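Mitogen-activated protein kinase kinase kinase 15 (PDB 6V0M) probably phosphorylates MAP kinase kinases as a stress-responsive serine/threonine kinase, with a sterile alpha-motif domain that probably serves assembly with related apoptosis signal-regulating kinases. Local coordinates at residues Thr20-Tyr29 and Glu41-Arg49. Residues are numbered along the deposited sequence; the frame is centred on the assembly and turned at random.
Sequences TIEKIVEEGY and EDLRYLRLR
Lys-23 and Leu-46 form the one direct hydrogen bond between residues 20-29 and 41-49: NZ of Lys-23 lies 2.6 Å from O of Leu-46. The C=O...donor angle of 168° places the ammonium almost straight beyond the carbonyl. A bend at chi3 (69°) in the otherwise extended lysine chain turns NZ onto that oxygen. The acceptor lies at the C-terminal end of helix 40-45, just before Arg-47, whose positive phi makes the Schellman motif that ends the helix, so the ammonium probably also balances the partial negative charge there. A methionine in place of Lys-23 would probably leave the Leu-46 carbonyl without this donor and the helix end without its nearby positive charge.

Apolar contact centres on Leu-46, whose two methyls divide the work. CD1 meets the Tyr-29 ring obliquely, 4.1 Å from CE2, and also touches CG1 of Ile-24; CD2 lies 4.0 Å from CG of Glu-27. Further along, Thr-20 CG2 meets Leu-48 CD2 at 3.6 Å, the two side chains crossing nearly at right angles, while Leu-52 of helix 50-70 also touches Thr-20.

Three waters add indirect polar links. Tyr-29 OH reaches Asp-42 through two, one donating to OD1 (2.8 Å from that atom) and the other to the backbone O; Asp-42 OD2 accepts from Thr-39 N. Another joins Thr-20 OG1, itself hydrogen-bonded to OD1 of Asp-17, to Arg-49 N at the N-cap of helix 50-70.

Within this five-helix SAM fold, leucine methyls, bridging waters and one lysine-to-carbonyl hydrogen bond thus join helix 18-26 and the turn after it to helix 40-45 and the loop leading into helix 50-70.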
ATOM      1  N   THR A  20      -8.399   7.684  -2.974  1.00 33.05           N
ATOM      2  CA  THR A  20      -7.790   6.405  -2.889  1.00 30.87           C
ATOM      3  C   THR A  20      -7.400   6.033  -1.470  1.00 29.28           C
ATOM      4  O   THR A  20      -7.579   4.861  -1.056  1.00 24.23           O
ATOM      5  CB  THR A  20      -6.576   6.255  -3.812  1.00 36.64           C
ATOM      6  OG1 THR A  20      -7.054   6.446  -5.142  1.00 37.07           O
ATOM      7  CG2 THR A  20      -5.964   4.848  -3.653  1.00 38.06           C
ATOM      8  N   ILE A  21      -6.865   7.022  -0.749  1.00 27.16           N
ATOM      9  CA  ILE A  21      -6.479   6.861   0.626  1.00 26.16           C
ATOM     10  C   ILE A  21      -7.754   6.461   1.434  1.00 22.82           C
ATOM     11  O   ILE A  21      -7.706   5.543   2.280  1.00 22.41           O
ATOM     12  CB  ILE A  21      -5.777   8.112   1.167  1.00 28.75           C
ATOM     13  CG1 ILE A  21      -4.348   8.220   0.569  1.00 28.78           C
ATOM     14  CG2 ILE A  21      -5.749   8.168   2.703  1.00 29.98           C
ATOM     15  CD1 ILE A  21      -3.709   9.538   0.869  1.00 30.14           C
ATOM     16  N   GLU A  22      -8.861   7.122   1.160  1.00 26.05           N
ATOM     17  CA  GLU A  22     -10.126   6.796   1.859  1.00 27.90           C
ATOM     18  C   GLU A  22     -10.577   5.372   1.648  1.00 27.83           C
ATOM     19  O   GLU A  22     -10.951   4.676   2.598  1.00 24.86           O
ATOM     20  CB  GLU A  22     -11.245   7.758   1.468  1.00 32.38           C
ATOM     21  CG  GLU A  22     -11.067   9.127   2.067  1.00 33.52           C
ATOM     22  CD  GLU A  22     -12.068  10.154   1.555  1.00 38.24           C
ATOM     23  OE1 GLU A  22     -13.035   9.738   0.873  1.00 35.47           O
ATOM     24  OE2 GLU A  22     -11.895  11.365   1.872  1.00 40.19           O
ATOM     25  N   LYS A  23     -10.486   4.913   0.392  1.00 30.97           N
ATOM     26  CA  LYS A  23     -10.821   3.564   0.039  1.00 35.03           C
ATOM     27  C   LYS A  23      -9.988   2.527   0.794  1.00 29.10           C
ATOM     28  O   LYS A  23     -10.549   1.541   1.374  1.00 26.81           O
ATOM     29  CB  LYS A  23     -10.676   3.364  -1.484  1.00 36.09           C
ATOM     30  CG  LYS A  23     -11.877   3.848  -2.234  1.00 48.43           C
ATOM     31  CD  LYS A  23     -11.621   3.923  -3.744  1.00 59.22           C
ATOM     32  CE  LYS A  23     -11.458   2.570  -4.409  1.00 56.78           C
ATOM     33  NZ  LYS A  23     -10.827   2.766  -5.761  1.00 58.95           N
ATOM     34  N   ILE A  24      -8.657   2.730   0.827  1.00 27.09           N
ATOM     35  CA  ILE A  24      -7.806   1.816   1.545  1.00 24.86           C
ATOM     36  C   ILE A  24      -8.050   1.779   3.057  1.00 29.82           C
ATOM     37  O   ILE A  24      -8.137   0.707   3.705  1.00 25.28           O
ATOM     38  CB  ILE A  24      -6.333   2.131   1.204  1.00 27.16           C
ATOM     39  CG1 ILE A  24      -6.171   1.808  -0.286  1.00 31.55           C
ATOM     40  CG2 ILE A  24      -5.435   1.258   2.024  1.00 25.52           C
ATOM     41  CD1 ILE A  24      -4.810   2.206  -0.865  1.00 30.26           C
ATOM     42  N   VAL A  25      -8.214   2.976   3.622  1.00 25.80           N
ATOM     43  CA  VAL A  25      -8.514   3.099   5.056  1.00 25.27           C
ATOM     44  C   VAL A  25      -9.856   2.457   5.388  1.00 24.18           C
ATOM     45  O   VAL A  25      -9.997   1.764   6.400  1.00 29.29           O
ATOM     46  CB  VAL A  25      -8.451   4.589   5.441  1.00 28.76           C
ATOM     47  CG1 VAL A  25      -9.176   4.850   6.785  1.00 31.84           C
ATOM     48  CG2 VAL A  25      -6.974   5.055   5.405  1.00 31.69           C
ATOM     49  N   GLU A  26     -10.859   2.679   4.547  1.00 27.01           N
ATOM     50  CA  GLU A  26     -12.214   2.088   4.813  1.00 29.75           C
ATOM     51  C   GLU A  26     -12.207   0.581   4.855  1.00 28.75           C
ATOM     52  O   GLU A  26     -13.008   0.005   5.527  1.00 25.30           O
ATOM     53  CB  GLU A  26     -13.194   2.566   3.774  1.00 32.66           C
ATOM     54  CG  GLU A  26     -13.548   4.024   3.985  1.00 40.15           C
ATOM     55  CD  GLU A  26     -14.395   4.580   2.860  1.00 39.78           C
ATOM     56  OE1 GLU A  26     -14.615   3.854   1.869  1.00 39.78           O
ATOM     57  OE2 GLU A  26     -14.806   5.759   2.957  1.00 43.99           O
ATOM     58  N   GLU A  27     -11.251  -0.061   4.158  1.00 25.98           N
ATOM     59  CA  GLU A  27     -11.076  -1.507   4.234  1.00 28.67           C
ATOM     60  C   GLU A  27     -10.306  -1.985   5.436  1.00 27.03           C
ATOM     61  O   GLU A  27     -10.243  -3.185   5.706  1.00 27.69           O
ATOM     62  CB  GLU A  27     -10.411  -2.035   2.954  1.00 29.79           C
ATOM     63  CG  GLU A  27     -11.186  -1.901   1.674  1.00 30.60           C
ATOM     64  CD  GLU A  27     -12.566  -2.549   1.728  1.00 42.17           C
ATOM     65  OE1 GLU A  27     -12.757  -3.642   2.304  1.00 37.30           O
ATOM     66  OE2 GLU A  27     -13.512  -1.898   1.238  1.00 44.05           O
ATOM     67  N   GLY A  28      -9.747  -1.066   6.238  1.00 26.38           N
ATOM     68  CA  GLY A  28      -9.107  -1.456   7.468  1.00 28.33           C
ATOM     69  C   GLY A  28      -7.728  -2.086   7.198  1.00 24.20           C
ATOM     70  O   GLY A  28      -7.222  -2.834   7.990  1.00 27.49           O
ATOM     71  N   TYR A  29      -7.164  -1.776   6.041  1.00 24.01           N
ATOM     72  CA  TYR A  29      -5.717  -2.127   5.796  1.00 24.52           C
ATOM     73  C   TYR A  29      -4.820  -1.339   6.756  1.00 30.30           C
ATOM     74  O   TYR A  29      -5.012  -0.183   6.996  1.00 31.00           O
ATOM     75  CB  TYR A  29      -5.281  -1.874   4.372  1.00 26.36           C
ATOM     76  CG  TYR A  29      -5.808  -2.814   3.318  1.00 26.87           C
ATOM     77  CD1 TYR A  29      -5.298  -4.091   3.172  1.00 27.80           C
ATOM     78  CD2 TYR A  29      -6.787  -2.433   2.433  1.00 27.21           C
ATOM     79  CE1 TYR A  29      -5.704  -4.926   2.178  1.00 31.97           C
ATOM     80  CE2 TYR A  29      -7.274  -3.310   1.479  1.00 29.15           C
ATOM     81  CZ  TYR A  29      -6.716  -4.565   1.356  1.00 30.48           C
ATOM     82  OH  TYR A  29      -7.174  -5.425   0.423  1.00 33.42           O
ATOM     83  N   GLU A  41      -3.494  -8.570  -6.801  1.00 33.21           N
ATOM     84  CA  GLU A  41      -4.924  -8.765  -7.043  1.00 38.42           C
ATOM     85  C   GLU A  41      -5.820  -7.960  -6.093  1.00 34.05           C
ATOM     86  O   GLU A  41      -6.881  -7.453  -6.493  1.00 33.52           O
ATOM     87  CB  GLU A  41      -5.271 -10.261  -6.994  1.00 40.50           C
ATOM     88  CG  GLU A  41      -6.683 -10.617  -7.436  1.00 44.16           C
ATOM     89  CD  GLU A  41      -7.807 -10.408  -6.393  1.00 44.48           C
ATOM     90  OE1 GLU A  41      -7.566 -10.320  -5.182  1.00 39.11           O
ATOM     91  OE2 GLU A  41      -8.942 -10.200  -6.817  1.00 44.05           O
ATOM     92  N   ASP A  42      -5.367  -7.788  -4.849  1.00 30.00           N
ATOM     93  CA  ASP A  42      -6.078  -6.939  -3.841  1.00 28.77           C
ATOM     94  C   ASP A  42      -6.118  -5.526  -4.343  1.00 31.09           C
ATOM     95  O   ASP A  42      -7.161  -4.905  -4.254  1.00 36.14           O
ATOM     96  CB  ASP A  42      -5.379  -6.940  -2.474  1.00 27.31           C
ATOM     97  CG  ASP A  42      -5.435  -8.298  -1.796  1.00 29.54           C
ATOM     98  OD1 ASP A  42      -6.560  -8.834  -1.706  1.00 30.84           O
ATOM     99  OD2 ASP A  42      -4.347  -8.853  -1.371  1.00 28.88           O
ATOM    100  N   LEU A  43      -4.981  -5.035  -4.872  1.00 29.32           N
ATOM    101  CA  LEU A  43      -4.921  -3.665  -5.405  1.00 28.90           C
ATOM    102  C   LEU A  43      -5.864  -3.482  -6.622  1.00 27.89           C
ATOM    103  O   LEU A  43      -6.556  -2.483  -6.710  1.00 30.09           O
ATOM    104  CB  LEU A  43      -3.505  -3.284  -5.780  1.00 33.12           C
ATOM    105  CG  LEU A  43      -2.457  -3.373  -4.673  1.00 35.05           C
ATOM    106  CD1 LEU A  43      -1.070  -3.123  -5.240  1.00 42.05           C
ATOM    107  CD2 LEU A  43      -2.802  -2.417  -3.561  1.00 32.06           C
ATOM    108  N   ARG A  44      -5.895  -4.472  -7.521  1.00 29.06           N
ATOM    109  CA  ARG A  44      -6.802  -4.449  -8.661  1.00 31.47           C
ATOM    110  C   ARG A  44      -8.267  -4.450  -8.216  1.00 33.61           C
ATOM    111  O   ARG A  44      -9.120  -3.742  -8.779  1.00 33.92           O
ATOM    112  CB  ARG A  44      -6.505  -5.574  -9.626  1.00 35.41           C
ATOM    113  CG  ARG A  44      -5.074  -5.469 -10.201  1.00 40.77           C
ATOM    114  CD  ARG A  44      -4.879  -5.787 -11.661  1.00 47.26           C
ATOM    115  NE  ARG A  44      -4.029  -4.769 -12.333  1.00 60.53           N
ATOM    116  CZ  ARG A  44      -2.717  -4.877 -12.598  1.00 67.91           C
ATOM    117  NH1 ARG A  44      -2.027  -5.971 -12.292  1.00 66.66           N
ATOM    118  NH2 ARG A  44      -2.088  -3.874 -13.198  1.00 67.50           N
ATOM    119  N   TYR A  45      -8.571  -5.238  -7.181  1.00 32.60           N
ATOM    120  CA  TYR A  45      -9.960  -5.304  -6.684  1.00 32.16           C
ATOM    121  C   TYR A  45     -10.369  -3.945  -6.105  1.00 30.81           C
ATOM    122  O   TYR A  45     -11.535  -3.541  -6.208  1.00 32.64           O
ATOM    123  CB  TYR A  45     -10.103  -6.439  -5.648  1.00 32.14           C
ATOM    124  CG  TYR A  45     -11.476  -6.665  -5.150  1.00 33.03           C
ATOM    125  CD1 TYR A  45     -12.399  -7.374  -5.902  1.00 38.07           C
ATOM    126  CD2 TYR A  45     -11.863  -6.157  -3.933  1.00 39.22           C
ATOM    127  CE1 TYR A  45     -13.715  -7.585  -5.425  1.00 43.49           C
ATOM    128  CE2 TYR A  45     -13.139  -6.355  -3.437  1.00 37.77           C
ATOM    129  CZ  TYR A  45     -14.050  -7.080  -4.183  1.00 38.99           C
ATOM    130  OH  TYR A  45     -15.315  -7.237  -3.696  1.00 50.39           O
ATOM    131  N   LEU A  46      -9.414  -3.225  -5.504  1.00 29.94           N
ATOM    132  CA  LEU A  46      -9.661  -1.881  -5.002  1.00 31.13           C
ATOM    133  C   LEU A  46      -9.854  -0.876  -6.111  1.00 32.11           C
ATOM    134  O   LEU A  46     -10.187   0.255  -5.834  1.00 34.26           O
ATOM    135  CB  LEU A  46      -8.494  -1.418  -4.128  1.00 31.75           C
ATOM    136  CG  LEU A  46      -8.355  -2.094  -2.781  1.00 37.81           C
ATOM    137  CD1 LEU A  46      -6.910  -1.945  -2.322  1.00 40.40           C
ATOM    138  CD2 LEU A  46      -9.362  -1.419  -1.860  1.00 38.59           C
ATOM    139  N   ARG A  47      -9.644  -1.311  -7.354  1.00 32.92           N
ATOM    140  CA  ARG A  47      -9.689  -0.449  -8.540  1.00 38.14           C
ATOM    141  C   ARG A  47      -8.722   0.740  -8.491  1.00 31.93           C
ATOM    142  O   ARG A  47      -9.052   1.848  -8.977  1.00 33.29           O
ATOM    143  CB  ARG A  47     -11.107   0.031  -8.825  1.00 35.47           C
ATOM    144  CG  ARG A  47     -12.038  -1.151  -9.030  1.00 43.19           C
ATOM    145  CD  ARG A  47     -13.410  -0.616  -9.234  1.00 47.93           C
ATOM    146  NE  ARG A  47     -14.363  -1.663  -9.565  1.00 59.93           N
ATOM    147  CZ  ARG A  47     -15.298  -2.137  -8.741  1.00 65.10           C
ATOM    148  NH1 ARG A  47     -15.395  -1.697  -7.489  1.00 71.16           N
ATOM    149  NH2 ARG A  47     -16.143  -3.070  -9.169  1.00 69.77           N
ATOM    150  N   LEU A  48      -7.498   0.468  -8.037  1.00 27.81           N
ATOM    151  CA  LEU A  48      -6.428   1.437  -8.115  1.00 27.84           C
ATOM    152  C   LEU A  48      -6.074   1.696  -9.548  1.00 26.60           C
ATOM    153  O   LEU A  48      -6.038   0.783 -10.381  1.00 30.41           O
ATOM    154  CB  LEU A  48      -5.188   1.055  -7.316  1.00 30.31           C
ATOM    155  CG  LEU A  48      -5.125   0.716  -5.835  1.00 33.48           C
ATOM    156  CD1 LEU A  48      -3.681   0.895  -5.377  1.00 40.60           C
ATOM    157  CD2 LEU A  48      -6.071   1.552  -5.051  1.00 34.35           C
ATOM    158  N   ARG A  49      -5.858   2.976  -9.871  1.00 27.17           N
ATOM    159  CA  ARG A  49      -5.349   3.381 -11.166  1.00 28.99           C
ATOM    160  C   ARG A  49      -3.890   2.907 -11.334  1.00 27.56           C
ATOM    161  O   ARG A  49      -3.155   2.727 -10.332  1.00 27.71           O
ATOM    162  CB  ARG A  49      -5.408   4.901 -11.281  1.00 31.07           C
ATOM    163  CG  ARG A  49      -6.797   5.521 -11.222  1.00 41.06           C
ATOM    164  CD  ARG A  49      -6.671   7.033 -11.386  1.00 47.92           C
ATOM    165  NE  ARG A  49      -7.873   7.769 -11.000  1.00 51.19           N
ATOM    166  CZ  ARG A  49      -8.081   8.359  -9.814  1.00 54.17           C
ATOM    167  NH1 ARG A  49      -7.194   8.295  -8.820  1.00 49.08           N
ATOM    168  NH2 ARG A  49      -9.223   9.009  -9.603  1.00 51.16           N
TER
HETATM  169  O   HOH W   1      -5.889   4.814  -7.701  1.00 36.45           O
HETATM  170  O   HOH W   2      -8.052  -8.223   0.568  1.00 35.22           O
HETATM  171  O   HOH W   3      -8.816  -5.360  -1.716  1.00 41.70           O